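Local coordinates for MutS2 protein (Thermus thermophilus, PDB 2ZQE) that probably acts as a DNA endonuclease through its Smr domain, consistent with a role of MutS2 in suppressing homologous recombination, at residues Ala17-Arg29 against Ala50-Glu62. Numbering follows the deposited sequence.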
# COMPACT_ATOMS: atom_id res chain seq x y z
N ALA A 17 10.08 1.63 2.96
CA ALA A 17 8.75 1.24 2.50
C ALA A 17 7.78 2.41 2.50
O ALA A 17 7.05 2.62 1.53
CB ALA A 17 8.20 0.05 3.33
N LEU A 18 7.77 3.18 3.58
CA LEU A 18 6.89 4.35 3.66
C LEU A 18 7.23 5.44 2.65
O LEU A 18 6.34 6.08 2.09
CB LEU A 18 6.86 4.91 5.08
CG LEU A 18 6.05 4.07 6.08
CD1 LEU A 18 5.94 4.79 7.41
CD2 LEU A 18 4.67 3.72 5.58
N LEU A 19 8.53 5.67 2.42
CA LEU A 19 8.96 6.58 1.35
C LEU A 19 8.43 6.13 -0.02
O LEU A 19 7.92 6.95 -0.82
CB LEU A 19 10.50 6.71 1.34
CG LEU A 19 11.09 7.66 0.29
CD1 LEU A 19 10.66 9.08 0.57
CD2 LEU A 19 12.59 7.56 0.35
N GLU A 20 8.55 4.83 -0.30
CA GLU A 20 8.06 4.30 -1.56
C GLU A 20 6.54 4.35 -1.65
O GLU A 20 6.00 4.60 -2.72
CB GLU A 20 8.61 2.89 -1.85
CG GLU A 20 8.13 2.28 -3.17
CD GLU A 20 8.28 3.23 -4.36
OE1 GLU A 20 9.33 3.89 -4.44
OE2 GLU A 20 7.34 3.32 -5.19
N VAL A 21 5.86 4.08 -0.54
CA VAL A 21 4.39 4.19 -0.54
C VAL A 21 3.94 5.61 -0.89
O VAL A 21 3.04 5.81 -1.70
CB VAL A 21 3.77 3.70 0.78
CG1 VAL A 21 2.30 4.11 0.87
CG2 VAL A 21 3.91 2.18 0.88
N ASP A 22 4.59 6.60 -0.29
CA ASP A 22 4.30 8.00 -0.58
C ASP A 22 4.44 8.29 -2.09
O ASP A 22 3.56 8.90 -2.69
CB ASP A 22 5.22 8.89 0.25
CG ASP A 22 5.07 10.36 -0.08
OD1 ASP A 22 3.92 10.86 -0.06
OD2 ASP A 22 6.10 11.01 -0.36
N GLN A 23 5.53 7.80 -2.68
CA GLN A 23 5.77 7.97 -4.12
C GLN A 23 4.75 7.22 -4.97
O GLN A 23 4.23 7.75 -5.97
CB GLN A 23 7.20 7.55 -4.49
CG GLN A 23 7.57 7.91 -5.93
CD GLN A 23 7.51 9.41 -6.21
OE1 GLN A 23 7.74 10.24 -5.32
NE2 GLN A 23 7.20 9.77 -7.47
N ALA A 24 4.45 5.97 -4.59
CA ALA A 24 3.51 5.16 -5.36
C ALA A 24 2.10 5.76 -5.34
O ALA A 24 1.39 5.70 -6.35
CB ALA A 24 3.50 3.73 -4.84
N LEU A 25 1.68 6.33 -4.20
CA LEU A 25 0.36 6.98 -4.11
C LEU A 25 0.36 8.22 -5.01
O LEU A 25 -0.60 8.46 -5.75
CB LEU A 25 0.04 7.38 -2.67
CG LEU A 25 -0.26 6.21 -1.73
CD1 LEU A 25 -0.20 6.67 -0.27
CD2 LEU A 25 -1.61 5.59 -2.05
N GLU A 26 1.46 8.96 -4.97
CA GLU A 26 1.57 10.16 -5.81
C GLU A 26 1.44 9.80 -7.29
O GLU A 26 0.69 10.44 -8.04
CB GLU A 26 2.90 10.88 -5.55
CG GLU A 26 2.97 12.31 -6.13
CD GLU A 26 1.98 13.31 -5.51
OE1 GLU A 26 1.31 13.01 -4.50
OE2 GLU A 26 1.91 14.45 -6.04
N GLU A 27 2.15 8.76 -7.71
CA GLU A 27 2.16 8.34 -9.10
C GLU A 27 0.80 7.77 -9.51
O GLU A 27 0.31 8.02 -10.61
CB GLU A 27 3.29 7.34 -9.37
CG GLU A 27 4.66 8.03 -9.29
CD GLU A 27 5.83 7.09 -9.52
OE1 GLU A 27 5.64 5.96 -10.00
OE2 GLU A 27 6.98 7.52 -9.24
N ALA A 28 0.18 7.00 -8.62
CA ALA A 28 -1.11 6.38 -8.92
C ALA A 28 -2.17 7.46 -9.14
O ALA A 28 -2.93 7.38 -10.11
CB ALA A 28 -1.53 5.42 -7.80
N ARG A 29 -2.18 8.49 -8.30
CA ARG A 29 -3.11 9.61 -8.49
C ARG A 29 -2.76 10.46 -9.73
O ARG A 29 -3.67 10.93 -10.43
CB ARG A 29 -3.20 10.49 -7.24
CG ARG A 29 -4.10 9.84 -6.17
CD ARG A 29 -4.75 10.87 -5.23
NE ARG A 29 -5.84 11.61 -5.87
CZ ARG A 29 -5.73 12.83 -6.39
NH1 ARG A 29 -4.57 13.48 -6.34
NH2 ARG A 29 -6.79 13.41 -6.94
N ALA A 50 2.92 -0.52 9.75
CA ALA A 50 3.38 0.84 9.51
C ALA A 50 2.68 1.46 8.30
O ALA A 50 2.27 2.62 8.34
CB ALA A 50 4.90 0.88 9.33
N ILE A 51 2.53 0.66 7.25
CA ILE A 51 1.82 1.12 6.05
C ILE A 51 0.34 1.44 6.32
O ILE A 51 -0.16 2.51 5.92
CB ILE A 51 1.97 0.10 4.92
CG1 ILE A 51 3.41 0.08 4.43
CG2 ILE A 51 0.98 0.43 3.76
CD1 ILE A 51 3.76 -1.13 3.57
N ARG A 52 -0.36 0.55 7.01
CA ARG A 52 -1.77 0.81 7.31
C ARG A 52 -1.93 2.12 8.09
O ARG A 52 -2.81 2.92 7.77
CB ARG A 52 -2.40 -0.35 8.08
CG ARG A 52 -2.62 -1.58 7.19
CD ARG A 52 -2.93 -2.85 8.01
NE ARG A 52 -4.19 -2.79 8.75
CZ ARG A 52 -5.39 -3.07 8.24
NH1 ARG A 52 -5.54 -3.39 6.96
NH2 ARG A 52 -6.46 -3.04 9.03
N GLU A 53 -1.07 2.35 9.08
CA GLU A 53 -1.17 3.59 9.85
C GLU A 53 -0.87 4.84 9.00
O GLU A 53 -1.57 5.87 9.08
CB GLU A 53 -0.29 3.52 11.11
CG GLU A 53 -0.47 4.72 12.04
CD GLU A 53 -1.84 4.84 12.71
OE1 GLU A 53 -2.68 3.92 12.66
OE2 GLU A 53 -2.08 5.91 13.34
N ALA A 54 0.14 4.74 8.13
CA ALA A 54 0.42 5.83 7.19
C ALA A 54 -0.79 6.14 6.29
O ALA A 54 -1.13 7.31 6.03
CB ALA A 54 1.64 5.51 6.36
N LEU A 55 -1.47 5.08 5.84
CA LEU A 55 -2.62 5.23 4.94
C LEU A 55 -3.80 5.90 5.64
O LEU A 55 -4.51 6.69 5.03
CB LEU A 55 -3.05 3.88 4.37
CG LEU A 55 -2.06 3.20 3.42
CD1 LEU A 55 -2.50 1.77 3.09
CD2 LEU A 55 -1.82 4.03 2.11
N ARG A 56 -3.98 5.59 6.92
CA ARG A 56 -5.01 6.27 7.73
C ARG A 56 -4.85 7.78 7.71
O ARG A 56 -5.85 8.51 7.71
CB ARG A 56 -5.01 5.79 9.19
CG ARG A 56 -5.42 4.31 9.29
CD ARG A 56 -5.67 3.89 10.74
NE ARG A 56 -6.03 2.47 10.70
CZ ARG A 56 -5.18 1.47 10.91
NH1 ARG A 56 -3.91 1.71 11.22
NH2 ARG A 56 -5.60 0.21 10.78
N ARG A 57 -3.59 8.24 7.66
CA ARG A 57 -3.28 9.67 7.74
C ARG A 57 -3.17 10.34 6.38
O ARG A 57 -3.02 11.57 6.28
CB ARG A 57 -1.95 9.86 8.49
CG ARG A 57 -1.94 9.32 9.89
CD ARG A 57 -0.53 9.09 10.40
NE ARG A 57 0.11 10.30 10.92
CZ ARG A 57 0.83 11.15 10.20
NH1 ARG A 57 1.02 10.96 8.90
NH2 ARG A 57 1.38 12.21 10.78
N ASP A 58 -3.28 9.55 5.31
CA ASP A 58 -2.99 10.03 3.97
C ASP A 58 -4.23 10.53 3.22
O ASP A 58 -5.14 9.76 2.92
CB ASP A 58 -2.28 8.94 3.17
CG ASP A 58 -1.49 9.51 2.00
OD1 ASP A 58 -2.05 10.28 1.20
OD2 ASP A 58 -0.28 9.21 1.90
N LYS A 59 -4.25 11.82 2.91
CA LYS A 59 -5.41 12.43 2.25
C LYS A 59 -5.65 11.98 0.80
O LYS A 59 -6.68 12.34 0.19
CB LYS A 59 -5.35 13.95 2.36
CG LYS A 59 -5.58 14.42 3.79
CD LYS A 59 -5.46 15.93 3.93
CE LYS A 59 -5.86 16.38 5.34
NZ LYS A 59 -4.89 15.92 6.36
N ARG A 60 -4.72 11.21 0.24
CA ARG A 60 -4.87 10.64 -1.10
C ARG A 60 -5.66 9.35 -1.10
O ARG A 60 -5.99 8.82 -2.17
CB ARG A 60 -3.51 10.39 -1.74
CG ARG A 60 -2.78 11.69 -2.05
CD ARG A 60 -1.33 11.44 -2.38
NE ARG A 60 -0.62 10.84 -1.25
CZ ARG A 60 0.69 10.68 -1.20
NH1 ARG A 60 1.44 11.08 -2.23
NH2 ARG A 60 1.27 10.11 -0.15
N VAL A 61 -5.94 8.83 0.09
CA VAL A 61 -6.55 7.50 0.25
C VAL A 61 -8.03 7.63 0.61
O VAL A 61 -8.39 8.33 1.55
CB VAL A 61 -5.82 6.70 1.37
CG1 VAL A 61 -6.51 5.36 1.63
CG2 VAL A 61 -4.36 6.50 1.01
N GLU A 62 -8.87 6.92 -0.14
CA GLU A 62 -10.28 6.81 0.21
C GLU A 62 -10.48 5.68 1.23
O GLU A 62 -11.11 5.88 2.27
CB GLU A 62 -11.13 6.57 -1.02
CG GLU A 62 -12.61 6.52 -0.69
CD GLU A 62 -13.47 6.57 -1.92
OE1 GLU A 62 -13.45 5.58 -2.69
OE2 GLU A 62 -14.16 7.60 -2.10
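R60 reaches from the turn after helix 46-57 to helix 14-30 and forms salt bridges with two acids there. Its NH2 bonds D22 OD1 at 2.8 Å, on the lone pair facing away from OD2. Its NH1 bonds E26 OE1 at 3.0 Å and adds a weak bond to the D22 carbonyl. Both carboxylates are turned 51° from the guanidinium plane. D58, in the same segment, joins the network and takes R60 side-on: R60 NE to D58 OD1, and R60 NH2 to D58 OD2 at 2.7 Å, nearly straight and in the guanidinium plane. D58 OD1 also takes the backbone N of R60, closing an Asx turn. L25 CB sits over the centre of one guanidinium face, 3.7 Å above it. A leucine in place of R60 would probably leave D22, E26 and D58 as acids without their shared positive partner.

This polar edge is the more solvent-facing side, with D22 and E26 exposed. The buried side faces the four-stranded mixed sheet of the Smr domain, an alpha/beta fold. The two helices pack side by side on it; the axes of segments 17-29 and 50-57 cross at -41°. There L25 CD1 meets L55 CD2 at 3.9 Å, and both leucines also touch strand 76-81. V21 CG2 lies 4.2 Å from I51 CG1; both residues rest on L38. L18 and A54 form a partly exposed margin, where L18 CD2 comes within 3.6 Å of A54 CB. At the other end R29 CD packs against R60 CB, while R29 NE bonds the carbonyl O of R82 and R29 NH2 the O of the C-terminal P83.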